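Local coordinates for protein nicotinate phosphoribosyltransferase (Saccharomyces cerevisiae, PDB 1VLP) that catalyses the ATP-dependent synthesis of nicotinate D-ribonucleotide from nicotinate and phosphoribosyl diphosphate, the first step in making NAD from nicotinic acid, at residues L147-S152 and R192-L197. Residues are numbered along the deposited sequence; the frame is centred on the assembly and turned at random.
Sequences LLSLIS and RRRRSL
S149 and R192 lie where helix 144-159 runs closest to the loop 192-197, their CA atoms 5.0 Å apart, and R192 O comes within 3.6 Å of S149 N. The carbonyl of R192 turns onto this surface, its O 3.6 Å from CB of L148, and is buried there with no hydrogen-bond partner. Beside it the side chains of L148 and R192 run alongside each other in the same direction, CD1 of the leucine resting on the arginine methylenes at 3.9 Å from CD. Beyond those methylenes the R192 chain bends at chi3 (-74°), carrying the guanidinium off toward Y27 and F189, which probably bind nicotinate, as in related enzymes. R194 extends from CG to NE across the S149 side of the helix. CB of S149 sits over one face of its guanidinium, 3.7 Å from NE, while CD1 of L197 lies over the opposite face, offset toward the rim. In this type II phosphoribosyltransferase the contact joins two parts of the fold: residues 147-152 fall in the N-terminal family region, whereas the loop connects parallel strand 186-188 to helix 197-213 in the region related to TIM barrels. Water 1 lies in the guanidinium plane, accepting from R194 NE at 3.0 Å and donating weakly to S149 O; NH1 forms a salt bridge with D23. An alanine in place of R194 would probably leave D23 without its charged mate and open a gap between S149 and L197. One turn on, S152 OG, anti to its backbone N (chi1 -172°), donates to R194 O at 2.7 Å, approaching from above the carbonyl plane.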
ATOM      1  N   LEU A 147       6.897  -1.246  -9.463  1.00  2.81           N
ATOM      2  CA  LEU A 147       6.603  -0.533 -10.711  1.00  2.59           C
ATOM      3  C   LEU A 147       6.251   0.926 -10.434  1.00  2.40           C
ATOM      4  O   LEU A 147       6.724   1.826 -11.116  1.00  2.05           O
ATOM      5  CB  LEU A 147       5.470  -1.208 -11.467  1.00  4.12           C
ATOM      6  CG  LEU A 147       5.819  -2.558 -12.060  1.00  3.99           C
ATOM      7  CD1 LEU A 147       4.669  -3.059 -12.901  1.00  3.59           C
ATOM      8  CD2 LEU A 147       7.111  -2.557 -12.878  1.00  7.29           C
ATOM      9  N   LEU A 148       5.329   1.171  -9.491  1.00  3.85           N
ATOM     10  CA  LEU A 148       5.009   2.547  -9.076  1.00  2.39           C
ATOM     11  C   LEU A 148       6.222   3.340  -8.636  1.00  5.55           C
ATOM     12  O   LEU A 148       6.395   4.486  -9.087  1.00  3.79           O
ATOM     13  CB  LEU A 148       3.942   2.543  -8.016  1.00  4.19           C
ATOM     14  CG  LEU A 148       2.552   2.137  -8.489  1.00  5.00           C
ATOM     15  CD1 LEU A 148       1.661   1.949  -7.236  1.00  5.79           C
ATOM     16  CD2 LEU A 148       1.996   3.149  -9.493  1.00  4.76           C
ATOM     17  N   SER A 149       7.046   2.718  -7.783  1.00  2.70           N
ATOM     18  CA  SER A 149       8.306   3.347  -7.262  1.00  3.39           C
ATOM     19  C   SER A 149       9.233   3.705  -8.413  1.00  2.00           C
ATOM     20  O   SER A 149       9.810   4.809  -8.466  1.00  2.00           O
ATOM     21  CB  SER A 149       9.044   2.440  -6.275  1.00  5.02           C
ATOM     22  OG  SER A 149       8.246   2.161  -5.115  1.00 14.13           O
ATOM     23  N   LEU A 150       9.306   2.818  -9.409  1.00  3.86           N
ATOM     24  CA  LEU A 150      10.131   3.098 -10.575  1.00  2.29           C
ATOM     25  C   LEU A 150       9.605   4.217 -11.489  1.00  3.94           C
ATOM     26  O   LEU A 150      10.394   5.061 -11.993  1.00  2.00           O
ATOM     27  CB  LEU A 150      10.343   1.832 -11.400  1.00  4.53           C
ATOM     28  CG  LEU A 150      11.424   0.864 -10.854  1.00  3.19           C
ATOM     29  CD1 LEU A 150      11.287  -0.501 -11.595  1.00  2.81           C
ATOM     30  CD2 LEU A 150      12.842   1.429 -10.894  1.00  6.03           C
ATOM     31  N   ILE A 151       8.299   4.196 -11.738  1.00  2.00           N
ATOM     32  CA  ILE A 151       7.654   5.178 -12.618  1.00  2.00           C
ATOM     33  C   ILE A 151       7.809   6.571 -11.995  1.00  2.00           C
ATOM     34  O   ILE A 151       8.201   7.541 -12.692  1.00  2.33           O
ATOM     35  CB  ILE A 151       6.179   4.809 -12.878  1.00  2.42           C
ATOM     36  CG1 ILE A 151       6.081   3.500 -13.676  1.00  2.65           C
ATOM     37  CG2 ILE A 151       5.459   5.875 -13.646  1.00  2.31           C
ATOM     38  CD1 ILE A 151       4.759   2.856 -13.594  1.00  7.14           C
ATOM     39  N   SER A 152       7.534   6.693 -10.694  1.00  2.94           N
ATOM     40  CA  SER A 152       7.739   7.977  -9.990  1.00  2.63           C
ATOM     41  C   SER A 152       9.199   8.420 -10.105  1.00  3.31           C
ATOM     42  O   SER A 152       9.478   9.564 -10.478  1.00  3.44           O
ATOM     43  CB  SER A 152       7.342   7.834  -8.527  1.00  3.27           C
ATOM     44  OG  SER A 152       7.328   9.038  -7.831  1.00  6.13           O
ATOM     45  N   ARG A 192       5.339   3.555  -2.416  1.00  5.42           N
ATOM     46  CA  ARG A 192       4.771   3.540  -3.758  1.00  6.13           C
ATOM     47  C   ARG A 192       4.871   4.898  -4.445  1.00 10.05           C
ATOM     48  O   ARG A 192       5.124   4.961  -5.646  1.00 12.09           O
ATOM     49  CB  ARG A 192       3.326   3.124  -3.706  1.00  8.86           C
ATOM     50  CG  ARG A 192       3.178   1.669  -3.502  1.00 13.49           C
ATOM     51  CD  ARG A 192       1.707   1.331  -3.347  1.00 16.69           C
ATOM     52  NE  ARG A 192       1.230   1.765  -2.042  1.00 16.74           N
ATOM     53  CZ  ARG A 192      -0.027   1.673  -1.671  1.00 24.56           C
ATOM     54  NH1 ARG A 192      -0.914   1.154  -2.523  1.00 23.41           N
ATOM     55  NH2 ARG A 192      -0.395   2.118  -0.471  1.00 23.92           N
ATOM     56  N   ARG A 193       4.778   5.976  -3.682  1.00  8.41           N
ATOM     57  CA  ARG A 193       4.881   7.268  -4.344  1.00  8.48           C
ATOM     58  C   ARG A 193       6.113   8.077  -3.996  1.00  8.15           C
ATOM     59  O   ARG A 193       6.112   9.298  -4.122  1.00  5.93           O
ATOM     60  CB  ARG A 193       3.612   8.059  -4.211  1.00 10.97           C
ATOM     61  CG  ARG A 193       2.628   7.714  -5.331  1.00 20.46           C
ATOM     62  CD  ARG A 193       1.403   8.605  -5.260  1.00 21.61           C
ATOM     63  NE  ARG A 193       0.246   7.940  -5.827  1.00 27.89           N
ATOM     64  CZ  ARG A 193      -0.979   8.446  -5.820  1.00 20.60           C
ATOM     65  NH1 ARG A 193      -1.210   9.627  -5.260  1.00 34.34           N
ATOM     66  NH2 ARG A 193      -1.969   7.759  -6.368  1.00 26.93           N
ATOM     67  N   ARG A 194       7.180   7.399  -3.570  1.00  3.70           N
ATOM     68  CA  ARG A 194       8.389   8.085  -3.284  1.00  5.23           C
ATOM     69  C   ARG A 194       8.916   8.793  -4.549  1.00  6.19           C
ATOM     70  O   ARG A 194       8.806   8.280  -5.690  1.00  5.56           O
ATOM     71  CB  ARG A 194       9.450   7.139  -2.738  1.00  5.23           C
ATOM     72  CG  ARG A 194       9.949   6.146  -3.727  1.00  4.07           C
ATOM     73  CD  ARG A 194      10.662   4.988  -2.981  1.00  5.75           C
ATOM     74  NE  ARG A 194      11.318   4.083  -3.900  1.00  2.63           N
ATOM     75  CZ  ARG A 194      11.782   2.874  -3.576  1.00  5.36           C
ATOM     76  NH1 ARG A 194      11.631   2.384  -2.340  1.00  5.18           N
ATOM     77  NH2 ARG A 194      12.346   2.122  -4.522  1.00  5.03           N
ATOM     78  N   ARG A 195       9.529   9.943  -4.324  1.00  3.53           N
ATOM     79  CA  ARG A 195      10.158  10.675  -5.422  1.00  3.23           C
ATOM     80  C   ARG A 195      11.364   9.901  -5.999  1.00  3.49           C
ATOM     81  O   ARG A 195      11.633   9.920  -7.245  1.00  4.86           O
ATOM     82  CB  ARG A 195      10.543  12.075  -4.979  1.00  2.47           C
ATOM     83  CG  ARG A 195      11.140  12.829  -6.146  1.00  2.00           C
ATOM     84  CD  ARG A 195      11.010  14.340  -5.976  1.00  5.36           C
ATOM     85  NE  ARG A 195       9.610  14.726  -5.957  1.00  2.78           N
ATOM     86  CZ  ARG A 195       9.126  15.907  -6.322  1.00  2.00           C
ATOM     87  NH1 ARG A 195       9.887  16.833  -6.860  1.00  3.20           N
ATOM     88  NH2 ARG A 195       7.832  16.142  -6.192  1.00  2.00           N
ATOM     89  N   SER A 196      12.022   9.152  -5.098  1.00  3.37           N
ATOM     90  CA  SER A 196      13.130   8.294  -5.435  1.00  3.96           C
ATOM     91  C   SER A 196      13.433   7.398  -4.221  1.00  3.38           C
ATOM     92  O   SER A 196      12.989   7.673  -3.103  1.00  2.00           O
ATOM     93  CB  SER A 196      14.373   9.104  -5.772  1.00  5.62           C
ATOM     94  OG  SER A 196      14.863   9.789  -4.624  1.00  3.59           O
ATOM     95  N   LEU A 197      14.182   6.340  -4.468  1.00  3.13           N
ATOM     96  CA  LEU A 197      14.713   5.484  -3.369  1.00  4.14           C
ATOM     97  C   LEU A 197      15.520   6.324  -2.383  1.00  3.97           C
ATOM     98  O   LEU A 197      15.301   6.246  -1.189  1.00  4.75           O
ATOM     99  CB  LEU A 197      15.545   4.373  -3.967  1.00  7.35           C
ATOM    100  CG  LEU A 197      16.193   3.406  -2.966  1.00  7.06           C
ATOM    101  CD1 LEU A 197      15.194   2.671  -2.162  1.00  7.87           C
ATOM    102  CD2 LEU A 197      17.034   2.438  -3.788  1.00  7.39           C
TER
HETATM  103  O   HOH W   1      12.157   4.383  -6.718  1.00  2.00           O